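Local coordinates for protein DsvD (PDB 1UCR) that is of unknown molecular function but may play an essential role in dissimilatory sulfite reduction, and possibly interacts with DNA through its winged-helix motif, at residues Phe24-Phe27 with Thr28-Phe31; Gln36-Val39 with Lys40-Thr44. All coordinates share one frame; numbering follows the deposited sequence.

Contact 1 of 2, residues Phe24-Phe27 with Thr28-Phe31; sequences FNDF and TDLF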
loop_
_atom_site.group_PDB
_atom_site.type_symbol
_atom_site.label_atom_id
_atom_site.label_comp_id
_atom_site.label_asym_id
_atom_site.label_seq_id
_atom_site.Cartn_x
_atom_site.Cartn_y
_atom_site.Cartn_z
ATOM N N PHE B 24 7.553 -12.294 -9.361
ATOM C CA PHE B 24 8.933 -11.895 -9.081
ATOM C C PHE B 24 9.674 -11.519 -10.339
ATOM O O PHE B 24 10.324 -10.481 -10.428
ATOM C CB PHE B 24 9.617 -13.084 -8.375
ATOM C CG PHE B 24 11.096 -12.778 -8.153
ATOM C CD1 PHE B 24 11.511 -11.739 -7.306
ATOM C CD2 PHE B 24 12.081 -13.469 -8.816
ATOM C CE1 PHE B 24 12.850 -11.431 -7.143
ATOM C CE2 PHE B 24 13.452 -13.215 -8.635
ATOM C CZ PHE B 24 13.841 -12.177 -7.788
ATOM N N ASN B 25 9.563 -12.319 -11.407
ATOM C CA ASN B 25 10.307 -12.086 -12.618
ATOM C C ASN B 25 9.772 -10.912 -13.423
ATOM O O ASN B 25 10.487 -10.385 -14.257
ATOM C CB ASN B 25 10.345 -13.337 -13.501
ATOM C CG ASN B 25 11.251 -14.419 -13.011
ATOM O OD1 ASN B 25 11.991 -14.263 -12.054
ATOM N ND2 ASN B 25 11.185 -15.544 -13.695
ATOM N N ASP B 26 8.531 -10.442 -13.148
ATOM C CA ASP B 26 8.133 -9.167 -13.735
ATOM C C ASP B 26 9.024 -8.022 -13.221
ATOM O O ASP B 26 9.343 -7.115 -13.963
ATOM C CB ASP B 26 6.671 -8.843 -13.418
ATOM C CG ASP B 26 5.658 -9.628 -14.260
ATOM O OD1 ASP B 26 5.836 -9.665 -15.495
ATOM O OD2 ASP B 26 4.702 -10.128 -13.656
ATOM N N PHE B 27 9.419 -8.108 -11.936
ATOM C CA PHE B 27 10.262 -7.035 -11.367
ATOM C C PHE B 27 11.682 -7.148 -11.868
ATOM O O PHE B 27 12.327 -6.140 -12.190
ATOM C CB PHE B 27 10.202 -7.084 -9.837
ATOM C CG PHE B 27 8.805 -6.817 -9.337
ATOM C CD1 PHE B 27 8.002 -7.877 -8.963
ATOM C CD2 PHE B 27 8.287 -5.510 -9.279
ATOM C CE1 PHE B 27 6.696 -7.676 -8.570
ATOM C CE2 PHE B 27 6.996 -5.305 -8.828
ATOM C CZ PHE B 27 6.208 -6.394 -8.474
ATOM N N THR B 28 12.213 -8.386 -11.962
ATOM C CA THR B 28 13.553 -8.498 -12.556
ATOM C C THR B 28 13.538 -8.071 -14.016
ATOM O O THR B 28 14.530 -7.499 -14.511
ATOM C CB THR B 28 14.155 -9.902 -12.344
ATOM O OG1 THR B 28 13.320 -10.883 -12.951
ATOM C CG2 THR B 28 14.323 -10.225 -10.868
ATOM N N ASP B 29 12.429 -8.302 -14.738
ATOM C CA ASP B 29 12.310 -7.794 -16.123
ATOM C C ASP B 29 12.399 -6.281 -16.199
ATOM O O ASP B 29 12.941 -5.712 -17.120
ATOM C CB ASP B 29 10.960 -8.222 -16.688
ATOM C CG ASP B 29 10.846 -9.644 -17.189
ATOM O OD1 ASP B 29 11.884 -10.333 -17.320
ATOM O OD2 ASP B 29 9.703 -10.014 -17.514
ATOM N N LEU B 30 11.792 -5.609 -15.204
ATOM C CA LEU B 30 11.780 -4.159 -15.166
ATOM C C LEU B 30 13.093 -3.584 -14.750
ATOM O O LEU B 30 13.387 -2.446 -15.152
ATOM C CB LEU B 30 10.711 -3.644 -14.182
ATOM C CG LEU B 30 9.269 -3.874 -14.638
ATOM C CD1 LEU B 30 8.344 -3.591 -13.460
ATOM C CD2 LEU B 30 8.911 -2.972 -15.826
ATOM N N PHE B 31 13.913 -4.314 -13.978
ATOM C CA PHE B 31 15.175 -3.800 -13.435
ATOM C C PHE B 31 16.300 -4.743 -13.799
ATOM O O PHE B 31 16.917 -5.412 -12.982
ATOM C CB PHE B 31 14.994 -3.524 -11.926
ATOM C CG PHE B 31 13.732 -2.697 -11.638
ATOM C CD1 PHE B 31 12.703 -3.250 -10.914
ATOM C CD2 PHE B 31 13.645 -1.385 -12.124
ATOM C CE1 PHE B 31 11.554 -2.520 -10.652
ATOM C CE2 PHE B 31 12.483 -0.679 -11.855
ATOM C CZ PHE B 31 11.431 -1.217 -11.123
#

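Contact 2 of 2, residues Gln36-Val39 with Lys40-Thr44; sequences QREV and KKILT. With SO4 (sulfate ion), chain E.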
loop_
_atom_site.group_PDB
_atom_site.type_symbol
_atom_site.label_atom_id
_atom_site.label_comp_id
_atom_site.label_asym_id
_atom_site.label_seq_id
_atom_site.Cartn_x
_atom_site.Cartn_y
_atom_site.Cartn_z
ATOM N N GLN B 36 19.424 -10.263 -9.461
ATOM C CA GLN B 36 18.122 -10.847 -9.104
ATOM C C GLN B 36 18.011 -11.000 -7.597
ATOM O O GLN B 36 16.943 -10.790 -6.995
ATOM C CB GLN B 36 18.301 -12.245 -9.693
ATOM C CG GLN B 36 17.016 -13.018 -9.522
ATOM C CD GLN B 36 17.033 -14.332 -10.254
ATOM O OE1 GLN B 36 16.457 -14.464 -11.345
ATOM N NE2 GLN B 36 17.683 -15.273 -9.611
ATOM N N ARG B 37 19.122 -11.360 -6.891
ATOM C CA ARG B 37 19.085 -11.499 -5.431
ATOM C C ARG B 37 18.717 -10.183 -4.777
ATOM O O ARG B 37 18.013 -10.129 -3.746
ATOM C CB ARG B 37 20.467 -11.966 -4.866
ATOM C CG ARG B 37 20.817 -13.403 -5.129
ATOM C CD ARG B 37 22.279 -13.706 -4.803
ATOM N NE ARG B 37 23.018 -13.229 -5.981
ATOM C CZ ARG B 37 24.282 -12.855 -5.996
ATOM N NH1 ARG B 37 24.898 -12.943 -4.826
ATOM N NH2 ARG B 37 24.767 -12.451 -7.148
ATOM N N GLU B 38 19.238 -9.073 -5.352
ATOM C CA GLU B 38 18.931 -7.760 -4.761
ATOM C C GLU B 38 17.466 -7.403 -5.025
ATOM O O GLU B 38 16.818 -6.801 -4.155
ATOM C CB GLU B 38 19.894 -6.720 -5.337
ATOM C CG GLU B 38 19.665 -5.334 -4.760
ATOM C CD GLU B 38 19.913 -5.182 -3.274
ATOM O OE1 GLU B 38 19.633 -4.047 -2.781
ATOM O OE2 GLU B 38 20.389 -6.102 -2.558
ATOM N N VAL B 39 16.905 -7.752 -6.181
ATOM C CA VAL B 39 15.472 -7.517 -6.407
ATOM C C VAL B 39 14.667 -8.262 -5.359
ATOM O O VAL B 39 13.725 -7.745 -4.765
ATOM C CB VAL B 39 15.065 -7.888 -7.850
ATOM C CG1 VAL B 39 13.563 -7.662 -8.038
ATOM C CG2 VAL B 39 15.865 -7.096 -8.875
ATOM N N LYS B 40 15.042 -9.525 -5.089
ATOM C CA LYS B 40 14.331 -10.274 -4.052
ATOM C C LYS B 40 14.458 -9.580 -2.713
ATOM O O LYS B 40 13.477 -9.461 -1.985
ATOM C CB LYS B 40 14.875 -11.712 -3.979
ATOM C CG LYS B 40 14.188 -12.543 -2.879
ATOM C CD LYS B 40 12.701 -12.855 -3.028
ATOM C CE LYS B 40 12.422 -13.792 -4.230
ATOM N NZ LYS B 40 10.930 -14.183 -4.200
ATOM N N LYS B 41 15.646 -9.073 -2.361
ATOM C CA LYS B 41 15.800 -8.385 -1.074
ATOM C C LYS B 41 14.963 -7.134 -0.987
ATOM O O LYS B 41 14.342 -6.870 0.045
ATOM C CB LYS B 41 17.293 -8.078 -0.848
ATOM C CG LYS B 41 18.171 -9.291 -0.503
ATOM C CD LYS B 41 17.943 -9.827 0.894
ATOM C CE LYS B 41 18.825 -11.003 1.282
ATOM N NZ LYS B 41 20.304 -10.803 1.159
ATOM N N ILE B 42 14.945 -6.322 -2.052
ATOM C CA ILE B 42 14.153 -5.100 -1.895
ATOM C C ILE B 42 12.674 -5.357 -1.866
ATOM O O ILE B 42 11.960 -4.684 -1.097
ATOM C CB ILE B 42 14.517 -4.005 -2.874
ATOM C CG1 ILE B 42 14.077 -4.308 -4.257
ATOM C CG2 ILE B 42 15.991 -3.597 -2.808
ATOM C CD1 ILE B 42 14.261 -3.123 -5.200
ATOM N N LEU B 43 12.190 -6.332 -2.644
ATOM C CA LEU B 43 10.774 -6.673 -2.570
ATOM C C LEU B 43 10.419 -7.200 -1.180
ATOM O O LEU B 43 9.347 -6.870 -0.627
ATOM C CB LEU B 43 10.445 -7.740 -3.647
ATOM C CG LEU B 43 10.481 -7.211 -5.077
ATOM C CD1 LEU B 43 10.347 -8.388 -6.034
ATOM C CD2 LEU B 43 9.358 -6.209 -5.352
ATOM N N THR B 44 11.297 -8.027 -0.603
ATOM C CA THR B 44 11.010 -8.593 0.704
ATOM C C THR B 44 10.975 -7.508 1.747
ATOM O O THR B 44 10.103 -7.553 2.633
ATOM C CB THR B 44 12.118 -9.633 1.047
ATOM O OG1 THR B 44 12.124 -10.651 0.043
ATOM C CG2 THR B 44 11.804 -10.272 2.364
HETATM S S SO4 E . 22.085 -12.709 -9.628
HETATM O O1 SO4 E . 21.420 -12.567 -8.335
HETATM O O2 SO4 E . 21.557 -11.721 -10.623
HETATM O O3 SO4 E . 22.021 -14.093 -10.159
HETATM O O4 SO4 E . 23.544 -12.401 -9.504
#

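Contact 1 of 2, residues Phe24-Phe27 with Thr28-Phe31
Thr28 leans back on Phe24 and Asn25, one turn earlier in helix 24-30, the short second helix of the winged-helix fold. Thr28 N donates to Phe24 O at 3.2 Å. Phe24 O also takes the N-H of Phe27, so two donors satisfy it. Asn25 O is doubly used as well: Asp29 N reaches it at 2.9 Å, and Thr28 OG1 at 3.2 Å. Both donors come from the same face of the carbonyl plane, the hydroxyl from well to the side, with a C=O...O angle of only 100°. A chi1 of 60° sets OG1 between the backbone N and the carbonyl carbon of Thr28, turned back toward Asn25; the same rotation lays CG2 over one face of the Phe24 ring, 4.1 Å from its centroid, as a CH-pi contact. Leu30 N closes the next turn on Asp26 O. The carboxylates of Asp26 and Asp29 lie near each other, a probably unfavourable pairing, but Asp26 OD2 accepts from the backbone N of Tyr23, just before the helix. Phe27 turns inward to Val8 of helix 3-12 and Leu43 of helix 36-48. At the C-terminal end Phe31 leaves helical geometry; Phe31 N makes weak bonds to Phe27 O, bent to 133°, and to Thr28 O, while Phe31 CD1 lies 3.2 Å from Phe27 O.

Contact 2 of 2, residues Gln36-Val39 with Lys40-Thr44
Val39 CG1 touches Leu43 CD1 at 3.9 Å on the buried side of helix 36-48, the two side chains running alongside each other in the same direction and packing on Phe24, Leu43 also on Val8. This is the third helix, which in winged-helix proteins usually reads DNA and may do so here. Glu38 bends at chi2 and crosses Ile42 at about a right angle, Glu38 OE1 3.7 Å from Ile42 CG2. At the N-terminal end Arg37 and Gln36 hold a sulfate ion. Along Arg37, CB and CG pass beside sulfate O1, CG at 3.4 Å, and CD stays near it. The chain then bends at chi3 (-81°), turning the guanidinium back to meet the ion with its edge, the sulfur in its plane and CZ about equally far from O4 and O1. Arg37 NE donates to O1 at 2.9 Å and NH2 to O4 at 2.7 Å, the latter nearly straight at 167°. Arg37 N also reaches O1, and Gln36 N binds O2 at 2.8 Å. Further along, Lys40 N to Leu43 N bond to the carbonyls of Gln36 to Val39 in regular alpha-helical succession. Lys40 O accepts both N and OG1 of Thr44; Lys40 NZ bonds to Tyr63 OH. Two backbone N-H groups, an arginine and the helix dipole thus probably favour an anion here, although this sulfate probably came from the crystallisation liquor.

Overall arrangement
Contacts 1 and 2 lie in successive helices, 24-30 and 36-48, their centres about 10 Å apart, and the Phe24 ring forms much of the junction. Phe24 CZ lies 3.5 Å from Gln36 O and CE1 3.6 Å from Lys40 N, and the ring makes a cation-pi contact with Lys40. Leu43 CD1 bridges both phenylalanines, 3.8 Å from Phe24 CD1 and from Phe27 CD1. Helix 3-12 meets both contacts through Val8, which touches Phe27 and Leu43. Each contact has a sulfate, probably from the crystallisation liquor: one about 3 Å from the nearest side-chain atom of Asn25, the other at the N-terminus of helix 36-48, at most suggesting where a DNA phosphate could sit.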